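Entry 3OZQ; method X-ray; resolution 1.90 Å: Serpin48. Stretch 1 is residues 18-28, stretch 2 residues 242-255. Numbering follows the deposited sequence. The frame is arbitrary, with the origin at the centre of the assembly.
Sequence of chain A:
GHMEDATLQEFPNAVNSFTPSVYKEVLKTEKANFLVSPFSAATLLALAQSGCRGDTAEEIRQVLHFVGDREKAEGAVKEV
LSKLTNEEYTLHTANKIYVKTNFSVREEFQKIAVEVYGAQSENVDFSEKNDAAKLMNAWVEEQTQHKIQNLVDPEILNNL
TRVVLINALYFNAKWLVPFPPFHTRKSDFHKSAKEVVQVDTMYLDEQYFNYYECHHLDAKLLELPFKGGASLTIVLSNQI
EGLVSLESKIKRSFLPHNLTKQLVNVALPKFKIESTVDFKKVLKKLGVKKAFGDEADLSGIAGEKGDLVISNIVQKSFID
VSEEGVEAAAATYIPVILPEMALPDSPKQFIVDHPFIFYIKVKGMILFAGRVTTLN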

# COMPACT_ATOMS: atom_id res chain seq x y z
N PHE A 18 9.65 0.72 6.80
CA PHE A 18 9.53 -0.30 5.75
C PHE A 18 9.11 0.35 4.44
O PHE A 18 9.52 -0.06 3.36
CB PHE A 18 8.50 -1.35 6.19
CG PHE A 18 8.41 -2.56 5.30
CD1 PHE A 18 9.52 -3.32 5.00
CD2 PHE A 18 7.17 -2.97 4.80
CE1 PHE A 18 9.42 -4.45 4.19
CE2 PHE A 18 7.05 -4.10 4.01
CZ PHE A 18 8.18 -4.85 3.70
N THR A 19 8.29 1.39 4.57
CA THR A 19 7.65 2.02 3.41
C THR A 19 8.62 2.54 2.35
O THR A 19 8.49 2.19 1.17
CB THR A 19 6.65 3.09 3.85
OG1 THR A 19 5.58 2.46 4.58
CG2 THR A 19 6.08 3.83 2.64
N PRO A 20 9.59 3.37 2.75
CA PRO A 20 10.57 3.88 1.78
C PRO A 20 11.43 2.78 1.20
O PRO A 20 11.82 2.90 0.04
CB PRO A 20 11.43 4.84 2.60
CG PRO A 20 11.18 4.49 4.03
CD PRO A 20 9.76 4.00 4.08
N SER A 21 11.74 1.74 1.98
CA SER A 21 12.52 0.63 1.47
C SER A 21 11.73 -0.07 0.37
O SER A 21 12.28 -0.41 -0.67
CB SER A 21 12.86 -0.37 2.58
OG SER A 21 13.63 0.25 3.61
N VAL A 22 10.43 -0.26 0.60
CA VAL A 22 9.58 -0.86 -0.42
C VAL A 22 9.48 0.02 -1.67
O VAL A 22 9.64 -0.47 -2.79
CB VAL A 22 8.19 -1.21 0.14
CG1 VAL A 22 7.25 -1.62 -0.99
CG2 VAL A 22 8.31 -2.36 1.14
N TYR A 23 9.24 1.32 -1.47
CA TYR A 23 9.12 2.26 -2.58
C TYR A 23 10.36 2.17 -3.47
O TYR A 23 10.25 2.06 -4.69
CB TYR A 23 8.90 3.70 -2.03
CG TYR A 23 8.73 4.80 -3.05
CD1 TYR A 23 7.52 5.48 -3.18
CD2 TYR A 23 9.78 5.18 -3.87
CE1 TYR A 23 7.37 6.51 -4.10
CE2 TYR A 23 9.64 6.20 -4.79
CZ TYR A 23 8.43 6.86 -4.91
OH TYR A 23 8.32 7.87 -5.83
N LYS A 24 11.54 2.18 -2.85
CA LYS A 24 12.80 2.17 -3.59
C LYS A 24 12.91 0.94 -4.47
O LYS A 24 13.42 1.00 -5.58
CB LYS A 24 14.00 2.23 -2.63
CG LYS A 24 15.33 2.50 -3.33
CD LYS A 24 16.44 2.86 -2.33
CE LYS A 24 16.36 4.33 -1.87
NZ LYS A 24 17.02 5.32 -2.79
N GLU A 25 12.44 -0.19 -3.96
CA GLU A 25 12.44 -1.42 -4.73
C GLU A 25 11.43 -1.37 -5.87
O GLU A 25 11.75 -1.69 -7.01
CB GLU A 25 12.15 -2.61 -3.82
CG GLU A 25 13.15 -3.73 -3.96
CD GLU A 25 14.57 -3.22 -4.05
OE1 GLU A 25 15.02 -2.53 -3.13
OE2 GLU A 25 15.24 -3.54 -5.06
N VAL A 26 10.20 -0.97 -5.57
CA VAL A 26 9.14 -0.98 -6.58
C VAL A 26 9.49 -0.11 -7.78
O VAL A 26 9.22 -0.47 -8.92
CB VAL A 26 7.78 -0.59 -6.00
CG1 VAL A 26 6.79 -0.29 -7.14
CG2 VAL A 26 7.26 -1.70 -5.12
N LEU A 27 10.11 1.04 -7.49
CA LEU A 27 10.63 1.94 -8.51
C LEU A 27 11.38 1.21 -9.61
O LEU A 27 11.25 1.55 -10.79
CB LEU A 27 11.60 2.92 -7.85
CG LEU A 27 11.24 4.39 -7.84
CD1 LEU A 27 12.27 5.14 -7.01
CD2 LEU A 27 11.16 4.93 -9.26
N LYS A 28 12.18 0.23 -9.23
CA LYS A 28 13.05 -0.48 -10.16
C LYS A 28 12.28 -1.09 -11.32
O LYS A 28 12.76 -1.13 -12.44
CB LYS A 28 13.83 -1.59 -9.45
CG LYS A 28 14.92 -1.08 -8.49
CD LYS A 28 15.59 -2.27 -7.80
CE LYS A 28 16.76 -1.84 -6.93
NZ LYS A 28 17.37 -3.02 -6.26
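Stretch 2 242-255: GLVSLESKIKRSFL

Residues 18–28 belong to a helix that extends beyond the stretch at its start and its end, kinked where the nitrogen of Pro-20 has no bond to the turn before. Stretch 2 opens with Gly-242 at the N-cap position of a helix spanning 243–248; after Lys-249, with phi/psi of -117/39°, a weakly bonded helix follows at about 250–254. Both segments run largely against the direction of stretch 1. The first crosses at -129° with a closest axial approach of 11.6 Å, the second at 135° and 9.0 Å. The backbones come nearest at Pro-20 and Lys-251, whose CA atoms are 5.6 Å apart.

Tyr-23 is the centre of the contact. Its chi1 is t, and Tyr-23 OH donates a hydrogen bond to Glu-247 OE2 at 2.7 Å, with the carboxylate oxygen near the plane of the ring. Over one face of the same ring lies Ile-250, its CD1 3.9 Å from the Tyr-23 ring centroid in a CH-pi contact. Phe-254 directs its edge toward the face of Tyr-23 in an offset edge-to-face pair, with centroids 5.7 Å apart and planes at 62°. The Phe-254 ring is in turn covered on one face by Thr-19, whose CG2 stands 4.3 Å from the centroid, while Pro-20 CB packs 3.9 Å from Phe-254 CD1.

Toward the other end, the CA-to-CB bond of Lys-24 points sideways, but m angles at chi3 and chi4 turn the end of the chain toward stretch 2. Lys-24 CE thereby comes to 3.3 Å from Ile-250 CG2, and Lys-24 NZ donates a hydrogen bond to Glu-247 O at 3.2 Å. Glu-247 thus accepts from stretch 1 through both side chain and backbone. One turn beyond Tyr-23, Leu-27 places CD1 3.7 Å from Glu-247 CD, packing against the carboxylate carbon.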

# COMPACT_ATOMS: atom_id res chain seq x y z
N GLY A 242 12.32 17.69 -10.24
CA GLY A 242 13.01 17.32 -9.02
C GLY A 242 12.66 15.99 -8.37
O GLY A 242 13.14 15.70 -7.27
N LEU A 243 11.86 15.15 -9.03
CA LEU A 243 11.41 13.90 -8.42
C LEU A 243 12.53 12.89 -8.13
O LEU A 243 12.64 12.39 -7.01
CB LEU A 243 10.33 13.24 -9.28
CG LEU A 243 9.82 11.88 -8.80
CD1 LEU A 243 9.29 11.95 -7.38
CD2 LEU A 243 8.74 11.36 -9.74
N VAL A 244 13.33 12.59 -9.15
CA VAL A 244 14.45 11.67 -8.98
C VAL A 244 15.28 12.06 -7.76
O VAL A 244 15.69 11.21 -6.97
CB VAL A 244 15.35 11.64 -10.22
CG1 VAL A 244 14.78 10.68 -11.26
CG2 VAL A 244 15.50 13.04 -10.79
N SER A 245 15.53 13.36 -7.62
CA SER A 245 16.25 13.89 -6.48
C SER A 245 15.59 13.44 -5.19
O SER A 245 16.26 13.01 -4.25
CB SER A 245 16.29 15.42 -6.52
OG SER A 245 16.49 15.90 -7.85
N LEU A 246 14.27 13.55 -5.13
CA LEU A 246 13.52 13.18 -3.93
C LEU A 246 13.62 11.69 -3.70
O LEU A 246 13.54 11.22 -2.57
CB LEU A 246 12.05 13.57 -4.06
CG LEU A 246 11.68 15.05 -4.08
CD1 LEU A 246 10.19 15.20 -4.32
CD2 LEU A 246 12.09 15.72 -2.77
N GLU A 247 13.80 10.94 -4.79
CA GLU A 247 13.84 9.49 -4.72
C GLU A 247 15.23 9.00 -4.37
O GLU A 247 15.40 7.91 -3.83
CB GLU A 247 13.35 8.89 -6.03
CG GLU A 247 11.90 9.25 -6.32
CD GLU A 247 11.38 8.69 -7.62
OE1 GLU A 247 12.17 8.54 -8.58
OE2 GLU A 247 10.17 8.39 -7.68
N SER A 248 16.24 9.81 -4.65
CA SER A 248 17.58 9.50 -4.22
C SER A 248 17.66 9.73 -2.72
O SER A 248 18.53 9.16 -2.04
CB SER A 248 18.61 10.35 -4.96
OG SER A 248 18.64 10.01 -6.34
N LYS A 249 16.74 10.54 -2.21
CA LYS A 249 16.61 10.77 -0.77
C LYS A 249 15.25 10.30 -0.24
O LYS A 249 14.65 10.93 0.64
CB LYS A 249 16.79 12.26 -0.46
CG LYS A 249 18.06 12.86 -1.04
CD LYS A 249 18.00 14.37 -1.12
CE LYS A 249 19.07 14.90 -2.07
NZ LYS A 249 18.99 14.21 -3.40
N ILE A 250 14.79 9.16 -0.76
CA ILE A 250 13.43 8.67 -0.48
C ILE A 250 13.11 8.54 1.00
O ILE A 250 11.96 8.70 1.42
CB ILE A 250 13.19 7.31 -1.17
CG1 ILE A 250 11.69 7.02 -1.19
CG2 ILE A 250 13.98 6.21 -0.48
CD1 ILE A 250 10.87 8.11 -1.85
N LYS A 251 14.13 8.24 1.79
CA LYS A 251 13.97 8.08 3.23
C LYS A 251 13.45 9.37 3.86
O LYS A 251 12.48 9.37 4.63
CB LYS A 251 15.31 7.69 3.86
CG LYS A 251 16.12 6.65 3.08
CD LYS A 251 16.55 7.12 1.67
CE LYS A 251 17.58 8.24 1.72
NZ LYS A 251 17.01 9.53 2.22
N ARG A 252 14.11 10.47 3.54
CA ARG A 252 13.73 11.77 4.09
C ARG A 252 12.30 12.15 3.72
O ARG A 252 11.58 12.74 4.52
CB ARG A 252 14.70 12.86 3.63
CG ARG A 252 16.00 12.92 4.43
CD ARG A 252 16.77 11.61 4.37
NE ARG A 252 18.09 11.71 4.99
CZ ARG A 252 19.21 11.94 4.32
NH1 ARG A 252 19.19 12.10 3.00
NH2 ARG A 252 20.37 12.02 4.97
N SER A 253 11.88 11.78 2.52
CA SER A 253 10.57 12.18 2.02
C SER A 253 9.39 11.60 2.81
O SER A 253 8.30 12.17 2.81
CB SER A 253 10.44 11.85 0.53
OG SER A 253 11.54 12.36 -0.19
N PHE A 254 9.60 10.48 3.49
CA PHE A 254 8.51 9.84 4.23
C PHE A 254 8.55 10.14 5.72
O PHE A 254 7.57 9.95 6.43
CB PHE A 254 8.48 8.33 3.97
CG PHE A 254 7.96 7.97 2.62
CD1 PHE A 254 8.82 7.62 1.60
CD2 PHE A 254 6.60 7.98 2.36
CE1 PHE A 254 8.34 7.29 0.35
CE2 PHE A 254 6.12 7.66 1.11
CZ PHE A 254 6.99 7.31 0.10
N LEU A 255 9.71 10.60 6.18
CA LEU A 255 9.87 11.04 7.55
C LEU A 255 8.78 12.02 7.95
O LEU A 255 8.35 12.84 7.15
CB LEU A 255 11.23 11.72 7.74
CG LEU A 255 12.45 10.87 7.40
CD1 LEU A 255 13.72 11.59 7.88
CD2 LEU A 255 12.33 9.50 8.02